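Local coordinates for protein Cbs-cp12 (Microcystis aeruginosa PCC 7806, PDB 5NVD) that probably acts as a regulatory protein, joining a tandem pair of CBS domains, a module that in many relatives binds adenosyl nucleotides, to a CP12-like region, at residues V15-G20 against I40-H45; H45-Y50 against Q110-L115; Y50-E55 against K80-V85. All coordinates share one frame; numbering follows the deposited sequence.

Interaction 1. Residues V15-G20 against I40-H45; sequences VVTIRG and IVEPRH
E42 gives its backbone N to I18 O at 2.8 Å, the shortest of three backbone hydrogen bonds between 15-20 and 40-45, and its path is nearly straight. The other two use both polar groups of I40. Its N reaches V16 O at 3.1 Å, while its O receives I18 N at 3.0 Å on a more bent path, 141° at the hydrogen. This pattern sets T17 beside I40 and I18 beside V41 in parallel register, the strand pairing of the beta-alpha-beta unit formed by strand 17-18, helix 24-33 and strand 38-41 of the first CBS domain. Two of the carbonyls take a second, CA-H...O contact: T17 CA stands 3.2 Å from I40 O, and V41 CA 3.3 Å from I18 O. Past the paired residues a water accepts from G20 N and donates to E42 O, extending the link between the two segments.

The charged pair lies at the exposed margin. With CG anti to its backbone N (chi1 -158°) and an extended chain, E42 runs alongside R19, both pointing the same way. Its OE1 makes a long salt bridge of 3.6 Å to R19 NE, the carboxylate and guanidinium planes being 30° apart. R19 NH1 also has a weak, long ion pair with E147 of the second subunit. Packing is light: V15 CB meets I40 CG1 at 4.3 Å, and both side chains continue onto strand 113-119. The chemistry implies a join held mainly by backbone bonds, with the long salt bridge a looser addition.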
loop_
_atom_site.group_PDB
_atom_site.type_symbol
_atom_site.label_atom_id
_atom_site.label_comp_id
_atom_site.label_asym_id
_atom_site.label_seq_id
_atom_site.Cartn_x
_atom_site.Cartn_y
_atom_site.Cartn_z
ATOM N N VAL A 15 -20.910 -21.661 10.429
ATOM C CA VAL A 15 -19.461 -21.691 10.202
ATOM C C VAL A 15 -18.865 -23.089 10.358
ATOM O O VAL A 15 -19.410 -23.924 11.041
ATOM C CB VAL A 15 -18.698 -20.731 11.139
ATOM C CG1 VAL A 15 -19.325 -19.348 11.135
ATOM C CG2 VAL A 15 -18.616 -21.271 12.549
ATOM N N VAL A 16 -17.727 -23.315 9.728
ATOM C CA VAL A 16 -16.876 -24.466 9.999
ATOM C C VAL A 16 -15.590 -23.977 10.646
ATOM O O VAL A 16 -15.115 -22.888 10.318
ATOM C CB VAL A 16 -16.529 -25.192 8.706
ATOM C CG1 VAL A 16 -15.720 -26.444 8.989
ATOM C CG2 VAL A 16 -17.811 -25.546 7.969
ATOM N N THR A 17 -15.027 -24.785 11.546
ATOM C CA THR A 17 -13.831 -24.415 12.285
ATOM C C THR A 17 -12.683 -25.373 12.103
ATOM O O THR A 17 -12.853 -26.508 11.647
ATOM C CB THR A 17 -14.084 -24.374 13.788
ATOM O OG1 THR A 17 -13.960 -25.695 14.365
ATOM C CG2 THR A 17 -15.432 -23.780 14.075
ATOM N N ILE A 18 -11.512 -24.924 12.518
ATOM C CA ILE A 18 -10.328 -25.749 12.473
ATOM C C ILE A 18 -9.363 -25.241 13.527
ATOM O O ILE A 18 -9.408 -24.099 13.903
ATOM C CB ILE A 18 -9.727 -25.708 11.051
ATOM C CG1 ILE A 18 -8.672 -26.818 10.877
ATOM C CG2 ILE A 18 -9.168 -24.312 10.728
ATOM C CD1 ILE A 18 -8.219 -27.040 9.445
ATOM N N ARG A 19 -8.521 -26.104 14.043
ATOM C CA ARG A 19 -7.563 -25.708 15.053
ATOM C C ARG A 19 -6.347 -25.120 14.368
ATOM O O ARG A 19 -5.994 -25.555 13.279
ATOM C CB ARG A 19 -7.086 -26.911 15.846
ATOM C CG ARG A 19 -8.173 -27.685 16.557
ATOM C CD ARG A 19 -7.668 -28.291 17.868
ATOM N NE ARG A 19 -8.800 -28.362 18.793
ATOM C CZ ARG A 19 -9.175 -29.419 19.526
ATOM N NH1 ARG A 19 -8.470 -30.559 19.543
ATOM N NH2 ARG A 19 -10.269 -29.303 20.293
ATOM N N GLY A 20 -5.667 -24.210 15.068
ATOM C CA GLY A 20 -4.461 -23.568 14.601
ATOM C C GLY A 20 -3.361 -24.551 14.281
ATOM O O GLY A 20 -2.600 -24.345 13.388
ATOM N N ILE A 40 -13.026 -20.613 10.327
ATOM C CA ILE A 40 -12.780 -19.917 11.572
ATOM C C ILE A 40 -11.760 -20.730 12.281
ATOM O O ILE A 40 -11.888 -21.924 12.323
ATOM C CB ILE A 40 -14.066 -19.824 12.417
ATOM C CG1 ILE A 40 -14.973 -18.745 11.821
ATOM C CG2 ILE A 40 -13.793 -19.545 13.884
ATOM C CD1 ILE A 40 -14.407 -17.324 11.906
ATOM N N VAL A 41 -10.747 -20.086 12.833
ATOM C CA VAL A 41 -9.777 -20.801 13.595
ATOM C C VAL A 41 -10.304 -20.836 15.008
ATOM O O VAL A 41 -10.542 -19.795 15.594
ATOM C CB VAL A 41 -8.404 -20.144 13.538
ATOM C CG1 VAL A 41 -7.372 -20.987 14.285
ATOM C CG2 VAL A 41 -7.987 -19.965 12.076
ATOM N N GLU A 42 -10.487 -22.041 15.536
ATOM C CA GLU A 42 -11.084 -22.266 16.848
ATOM C C GLU A 42 -10.165 -21.690 17.931
ATOM O O GLU A 42 -8.967 -21.999 17.965
ATOM C CB GLU A 42 -11.288 -23.789 17.072
ATOM C CG GLU A 42 -12.349 -24.177 18.117
ATOM C CD GLU A 42 -12.288 -25.641 18.566
ATOM O OE1 GLU A 42 -11.773 -26.503 17.797
ATOM O OE2 GLU A 42 -12.748 -25.916 19.704
ATOM N N PRO A 43 -10.698 -20.824 18.799
ATOM C CA PRO A 43 -9.910 -20.400 19.944
ATOM C C PRO A 43 -9.520 -21.585 20.830
ATOM O O PRO A 43 -10.330 -22.488 20.991
ATOM C CB PRO A 43 -10.872 -19.477 20.693
ATOM C CG PRO A 43 -11.796 -18.962 19.657
ATOM C CD PRO A 43 -11.983 -20.113 18.736
ATOM N N ARG A 44 -8.312 -21.589 21.389
ATOM C CA ARG A 44 -7.882 -22.675 22.268
ATOM C C ARG A 44 -8.640 -22.687 23.583
ATOM O O ARG A 44 -8.813 -23.751 24.183
ATOM C CB ARG A 44 -6.402 -22.576 22.578
ATOM C CG ARG A 44 -5.496 -22.887 21.391
ATOM C CD ARG A 44 -4.024 -22.808 21.805
ATOM N NE ARG A 44 -3.754 -21.564 22.533
ATOM C CZ ARG A 44 -3.432 -20.387 21.983
ATOM N NH1 ARG A 44 -3.272 -20.245 20.658
ATOM N NH2 ARG A 44 -3.253 -19.332 22.788
ATOM N N HIS A 45 -9.062 -21.500 24.029
ATOM C CA HIS A 45 -9.832 -21.337 25.261
ATOM C C HIS A 45 -10.639 -20.040 25.217
ATOM O O HIS A 45 -10.603 -19.357 24.228
ATOM C CB HIS A 45 -8.900 -21.408 26.476
ATOM C CG HIS A 45 -7.722 -20.481 26.415
ATOM N ND1 HIS A 45 -7.845 -19.108 26.422
ATOM C CD2 HIS A 45 -6.392 -20.737 26.417
ATOM C CE1 HIS A 45 -6.647 -18.559 26.396
ATOM N NE2 HIS A 45 -5.747 -19.527 26.396
HETATM O O HOH W 1 -6.660 -23.126 17.397
#

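Interaction 2. Residues H45-Y50 against Q110-L115; sequences HEQDPY and QGKTLL
K112 NZ donates to E46 O at 2.8 Å, bridging two turns: the type I beta turn H45-D48, in the loop between strands 38-41 and 51-54 of the first CBS domain, and the two-residue beta-hairpin turn between strands 105-110 and 113-119 of the second. The lysine nitrogen approaches from above the carbonyl, 43° out of its plane, and so does not lie on a lone pair. Its side chain leaves with CG between the backbone N and the carbonyl carbon (chi1 62°) and is extended from there on, which carries the ammonium group across to the opposing turn. E88 of the second subunit adds a long, weak ion pair to the same nitrogen, so the charge sits where two chains come together.

Each turn has its own internal ties. In the hairpin, Q110 and T113 exchange backbone bonds in both directions, T113 N reaching Q110 O at 3.0 Å. In the H45-D48 turn, Q47 N donates to H45 ND1 at 3.2 Å, almost in the imidazole plane, whereas the bond from D48 N to H45 O is weak.

Y50 carries the apolar half of the contact. L114 lays its CB over one face of the ring, offset toward the rim, in a CH-pi contact 4.0 Å from the centroid and 25° off the ring normal. The nearest ring atom to L114 CB is Y50 CZ, at 3.7 Å. Around these two, I40 and I109 also touch both side chains, joining the domains through a small apolar cluster. The hairpin meets the same ring a second way: K112 O lies at its edge, in plane, 3.6 Å from Y50 CE2.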
loop_
_atom_site.group_PDB
_atom_site.type_symbol
_atom_site.label_atom_id
_atom_site.label_comp_id
_atom_site.label_asym_id
_atom_site.label_seq_id
_atom_site.Cartn_x
_atom_site.Cartn_y
_atom_site.Cartn_z
ATOM N N HIS A 45 -9.062 -21.500 24.029
ATOM C CA HIS A 45 -9.832 -21.337 25.261
ATOM C C HIS A 45 -10.639 -20.040 25.217
ATOM O O HIS A 45 -10.603 -19.357 24.228
ATOM C CB HIS A 45 -8.900 -21.408 26.476
ATOM C CG HIS A 45 -7.722 -20.481 26.415
ATOM N ND1 HIS A 45 -7.845 -19.108 26.422
ATOM C CD2 HIS A 45 -6.392 -20.737 26.417
ATOM C CE1 HIS A 45 -6.647 -18.559 26.396
ATOM N NE2 HIS A 45 -5.747 -19.527 26.396
ATOM N N GLU A 46 -11.374 -19.744 26.280
ATOM C CA GLU A 46 -12.232 -18.536 26.418
ATOM C C GLU A 46 -11.576 -17.123 26.406
ATOM O O GLU A 46 -12.265 -16.129 26.165
ATOM C CB GLU A 46 -13.144 -18.666 27.660
ATOM C CG GLU A 46 -12.481 -18.572 29.048
ATOM C CD GLU A 46 -11.568 -19.743 29.471
ATOM O OE1 GLU A 46 -11.386 -20.719 28.713
ATOM O OE2 GLU A 46 -11.014 -19.700 30.601
ATOM N N GLN A 47 -10.294 -17.016 26.728
ATOM C CA GLN A 47 -9.561 -15.734 26.637
ATOM C C GLN A 47 -8.581 -15.663 25.463
ATOM O O GLN A 47 -7.520 -15.045 25.546
ATOM C CB GLN A 47 -8.847 -15.449 27.984
ATOM C CG GLN A 47 -9.775 -15.036 29.153
ATOM C CD GLN A 47 -10.682 -13.809 28.866
ATOM O OE1 GLN A 47 -11.796 -13.729 29.390
ATOM N NE2 GLN A 47 -10.206 -12.852 28.037
ATOM N N ASP A 48 -8.986 -16.283 24.362
ATOM C CA ASP A 48 -8.210 -16.405 23.137
ATOM C C ASP A 48 -9.144 -15.927 21.999
ATOM O O ASP A 48 -10.239 -16.447 21.858
ATOM C CB ASP A 48 -7.831 -17.879 22.963
ATOM C CG ASP A 48 -6.902 -18.125 21.790
ATOM O OD1 ASP A 48 -6.120 -17.223 21.477
ATOM O OD2 ASP A 48 -6.930 -19.223 21.169
ATOM N N PRO A 49 -8.748 -14.918 21.214
ATOM C CA PRO A 49 -9.663 -14.364 20.233
ATOM C C PRO A 49 -9.947 -15.278 19.014
ATOM O O PRO A 49 -9.152 -16.162 18.698
ATOM C CB PRO A 49 -8.920 -13.116 19.769
ATOM C CG PRO A 49 -7.505 -13.524 19.846
ATOM C CD PRO A 49 -7.430 -14.277 21.128
ATOM N N TYR A 50 -11.048 -15.032 18.307
ATOM C CA TYR A 50 -11.312 -15.771 17.053
ATOM C C TYR A 50 -10.232 -15.452 16.017
ATOM O O TYR A 50 -9.582 -14.398 16.090
ATOM C CB TYR A 50 -12.739 -15.514 16.506
ATOM C CG TYR A 50 -13.752 -16.361 17.230
ATOM C CD1 TYR A 50 -13.895 -17.692 16.901
ATOM C CD2 TYR A 50 -14.465 -15.880 18.334
ATOM C CE1 TYR A 50 -14.742 -18.538 17.615
ATOM C CE2 TYR A 50 -15.337 -16.716 19.041
ATOM C CZ TYR A 50 -15.465 -18.056 18.661
ATOM O OH TYR A 50 -16.306 -18.931 19.295
ATOM N N GLN A 110 -20.539 -10.934 19.338
ATOM C CA GLN A 110 -21.305 -10.242 20.381
ATOM C C GLN A 110 -20.550 -10.490 21.667
ATOM O O GLN A 110 -20.533 -11.607 22.183
ATOM C CB GLN A 110 -22.726 -10.794 20.448
ATOM C CG GLN A 110 -23.595 -10.271 21.596
ATOM C CD GLN A 110 -24.548 -9.153 21.182
ATOM O OE1 GLN A 110 -25.754 -9.419 20.955
ATOM N NE2 GLN A 110 -24.019 -7.893 21.065
ATOM N N GLY A 111 -19.887 -9.451 22.147
ATOM C CA GLY A 111 -18.973 -9.551 23.276
ATOM C C GLY A 111 -17.729 -10.248 22.791
ATOM O O GLY A 111 -16.789 -9.597 22.267
ATOM N N LYS A 112 -17.740 -11.568 22.972
ATOM C CA LYS A 112 -16.754 -12.469 22.355
ATOM C C LYS A 112 -17.327 -13.845 21.970
ATOM O O LYS A 112 -16.578 -14.824 21.881
ATOM C CB LYS A 112 -15.575 -12.646 23.320
ATOM C CG LYS A 112 -15.949 -13.278 24.653
ATOM C CD LYS A 112 -14.711 -13.386 25.513
ATOM C CE LYS A 112 -15.036 -14.169 26.763
ATOM N NZ LYS A 112 -13.825 -14.327 27.602
ATOM N N THR A 113 -18.647 -13.896 21.779
ATOM C CA THR A 113 -19.357 -15.017 21.218
ATOM C C THR A 113 -19.480 -14.778 19.708
ATOM O O THR A 113 -19.817 -13.656 19.275
ATOM C CB THR A 113 -20.799 -15.065 21.758
ATOM O OG1 THR A 113 -20.783 -14.981 23.183
ATOM C CG2 THR A 113 -21.520 -16.353 21.307
ATOM N N LEU A 114 -19.209 -15.829 18.931
ATOM C CA LEU A 114 -19.314 -15.790 17.499
ATOM C C LEU A 114 -20.750 -16.047 17.170
ATOM O O LEU A 114 -21.299 -17.067 17.579
ATOM C CB LEU A 114 -18.456 -16.877 16.873
ATOM C CG LEU A 114 -18.449 -16.897 15.350
ATOM C CD1 LEU A 114 -17.862 -15.626 14.777
ATOM C CD2 LEU A 114 -17.674 -18.085 14.806
ATOM N N LEU A 115 -21.378 -15.123 16.446
ATOM C CA LEU A 115 -22.761 -15.323 15.931
ATOM C C LEU A 115 -22.808 -15.768 14.477
ATOM O O LEU A 115 -23.797 -16.290 14.023
ATOM C CB LEU A 115 -23.574 -14.033 16.063
ATOM C CG LEU A 115 -23.743 -13.442 17.473
ATOM C CD1 LEU A 115 -24.552 -12.151 17.415
ATOM C CD2 LEU A 115 -24.427 -14.439 18.375
HETATM O O HOH W 2 -13.604 -16.588 22.411
#

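Interaction 3. Residues Y50-E55 against K80-V85; sequences YGIVTE and KPCVVV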
loop_
_atom_site.group_PDB
_atom_site.type_symbol
_atom_site.label_atom_id
_atom_site.label_comp_id
_atom_site.label_asym_id
_atom_site.label_seq_id
_atom_site.Cartn_x
_atom_site.Cartn_y
_atom_site.Cartn_z
ATOM N N TYR A 50 -11.048 -15.032 18.307
ATOM C CA TYR A 50 -11.312 -15.771 17.053
ATOM C C TYR A 50 -10.232 -15.452 16.017
ATOM O O TYR A 50 -9.582 -14.398 16.090
ATOM C CB TYR A 50 -12.739 -15.514 16.506
ATOM C CG TYR A 50 -13.752 -16.361 17.230
ATOM C CD1 TYR A 50 -13.895 -17.692 16.901
ATOM C CD2 TYR A 50 -14.465 -15.880 18.334
ATOM C CE1 TYR A 50 -14.742 -18.538 17.615
ATOM C CE2 TYR A 50 -15.337 -16.716 19.041
ATOM C CZ TYR A 50 -15.465 -18.056 18.661
ATOM O OH TYR A 50 -16.306 -18.931 19.295
ATOM N N GLY A 51 -10.028 -16.387 15.087
ATOM C CA GLY A 51 -9.180 -16.172 13.906
ATOM C C GLY A 51 -9.826 -16.649 12.638
ATOM O O GLY A 51 -10.861 -17.294 12.663
ATOM N N ILE A 52 -9.181 -16.395 11.517
ATOM C CA ILE A 52 -9.760 -16.719 10.207
ATOM C C ILE A 52 -8.659 -17.018 9.152
ATOM O O ILE A 52 -7.593 -16.415 9.168
ATOM C CB ILE A 52 -10.732 -15.576 9.852
ATOM C CG1 ILE A 52 -11.607 -15.866 8.669
ATOM C CG2 ILE A 52 -9.997 -14.246 9.664
ATOM C CD1 ILE A 52 -12.925 -15.131 8.846
ATOM N N VAL A 53 -8.884 -18.025 8.331
ATOM C CA VAL A 53 -7.941 -18.462 7.323
ATOM C C VAL A 53 -8.778 -18.567 6.062
ATOM O O VAL A 53 -9.800 -19.248 6.057
ATOM C CB VAL A 53 -7.234 -19.806 7.654
ATOM C CG1 VAL A 53 -8.197 -20.924 7.918
ATOM C CG2 VAL A 53 -6.363 -20.305 6.509
ATOM N N THR A 54 -8.380 -17.844 5.019
ATOM C CA THR A 54 -9.133 -17.807 3.742
ATOM C C THR A 54 -8.424 -18.556 2.613
ATOM O O THR A 54 -7.221 -18.840 2.665
ATOM C CB THR A 54 -9.411 -16.345 3.289
ATOM O OG1 THR A 54 -8.190 -15.667 2.969
ATOM C CG2 THR A 54 -10.142 -15.559 4.409
ATOM N N GLU A 55 -9.201 -18.875 1.590
ATOM C CA GLU A 55 -8.694 -19.484 0.366
ATOM C C GLU A 55 -7.536 -18.635 -0.170
ATOM O O GLU A 55 -6.518 -19.153 -0.576
ATOM C CB GLU A 55 -9.839 -19.668 -0.655
ATOM C CG GLU A 55 -10.574 -18.378 -1.109
ATOM C CD GLU A 55 -11.614 -18.572 -2.245
ATOM O OE1 GLU A 55 -11.796 -19.724 -2.743
ATOM O OE2 GLU A 55 -12.259 -17.546 -2.621
ATOM N N LYS A 80 -5.239 -13.389 13.030
ATOM C CA LYS A 80 -5.694 -13.415 14.401
ATOM C C LYS A 80 -5.027 -12.241 15.118
ATOM O O LYS A 80 -3.813 -12.126 15.051
ATOM C CB LYS A 80 -5.286 -14.727 15.032
ATOM C CG LYS A 80 -5.652 -14.884 16.490
ATOM C CD LYS A 80 -5.524 -16.329 16.938
ATOM C CE LYS A 80 -4.823 -16.478 18.286
ATOM N NZ LYS A 80 -5.173 -17.780 18.919
ATOM N N PRO A 81 -5.771 -11.340 15.758
ATOM C CA PRO A 81 -7.215 -11.282 15.743
ATOM C C PRO A 81 -7.690 -10.765 14.409
ATOM O O PRO A 81 -6.868 -10.420 13.561
ATOM C CB PRO A 81 -7.503 -10.262 16.812
ATOM C CG PRO A 81 -6.404 -9.269 16.640
ATOM C CD PRO A 81 -5.200 -10.075 16.252
ATOM N N CYS A 82 -8.997 -10.716 14.204
ATOM C CA CYS A 82 -9.479 -10.056 13.011
ATOM C C CYS A 82 -10.300 -8.833 13.324
ATOM O O CYS A 82 -10.552 -8.483 14.492
ATOM C CB CYS A 82 -10.196 -11.032 12.045
ATOM S SG CYS A 82 -10.879 -12.549 12.733
ATOM N N VAL A 83 -10.586 -8.124 12.252
ATOM C CA VAL A 83 -11.569 -7.073 12.226
ATOM C C VAL A 83 -12.922 -7.762 12.431
ATOM O O VAL A 83 -13.258 -8.663 11.707
ATOM C CB VAL A 83 -11.492 -6.311 10.879
ATOM C CG1 VAL A 83 -12.604 -5.299 10.701
ATOM C CG2 VAL A 83 -10.154 -5.603 10.768
ATOM N N VAL A 84 -13.667 -7.342 13.454
ATOM C CA VAL A 84 -14.928 -7.946 13.819
ATOM C C VAL A 84 -16.024 -6.934 13.566
ATOM O O VAL A 84 -15.816 -5.735 13.680
ATOM C CB VAL A 84 -14.975 -8.373 15.311
ATOM C CG1 VAL A 84 -13.664 -9.008 15.738
ATOM C CG2 VAL A 84 -15.250 -7.195 16.218
ATOM N N VAL A 85 -17.197 -7.449 13.268
ATOM C CA VAL A 85 -18.365 -6.654 12.989
ATOM C C VAL A 85 -19.350 -6.896 14.126
ATOM O O VAL A 85 -19.652 -8.064 14.468
ATOM C CB VAL A 85 -18.980 -7.113 11.661
ATOM C CG1 VAL A 85 -20.325 -6.473 11.424
ATOM C CG2 VAL A 85 -18.042 -6.807 10.510
HETATM O O HOH W 3 -10.846 -11.852 16.322
#
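G51 and K80 bring their CA atoms to 4.5 Å where the start of strand 51-54 meets the loop 80-85, yet no direct hydrogen bond crosses between the segments, and the loop turns at once through a cis peptide bond before P81. A water makes the polar link instead: it donates to Y50 O at 2.9 Å and accepts from C82 N at 3.0 Å, thereby serving a backbone carbonyl and a backbone amide together.

C82 supplies the main side-chain contact. Its SG packs against I52 CG2 at 3.6 Å; with CG1 of I52 anti to the backbone N (chi1 -169°), CG2 is the branch turned to the sulfur. The sulfur also lies 4.2 Å from G51 CA, so it rests alongside the strand backbone. K80 lies against the two residues before I52: its CB is 4.3 Å from G51 CA, and its CG lies near Y50 O. Its chain then bends at chi3 and leads away to a salt bridge with D48, while the backbone of I52 is hydrogen-bonded to A79, just before the loop.

C82 also touches P107, and I52 touches R105, both on strand 105-110. The contact therefore joins strand 51-54 of the first CBS domain to the loop 80-85 of the second, as expected in a tandem CBS-domain pair.

Interaction 1 lies within the first CBS domain and closes before the other two open; interactions 2 and 3 both join the two domains, with 3 nested inside the loop closed by 2. Interactions 1 and 3 are partly buried and both reach the same sheet, whose strands 38-41 and 51-54 are neighbours joined by a probable hydrogen bond between V41 N and G51 O; interaction 2 is a surface contact between the loop joining those strands and the hairpin of 105-119. Their chemistry differs accordingly: direct backbone bonding in interaction 1, a lysine and an aromatic ring in interaction 2, water and sulfur packing in interaction 3. Y50 is shared by the last two, and a D48-K80 salt bridge ties them.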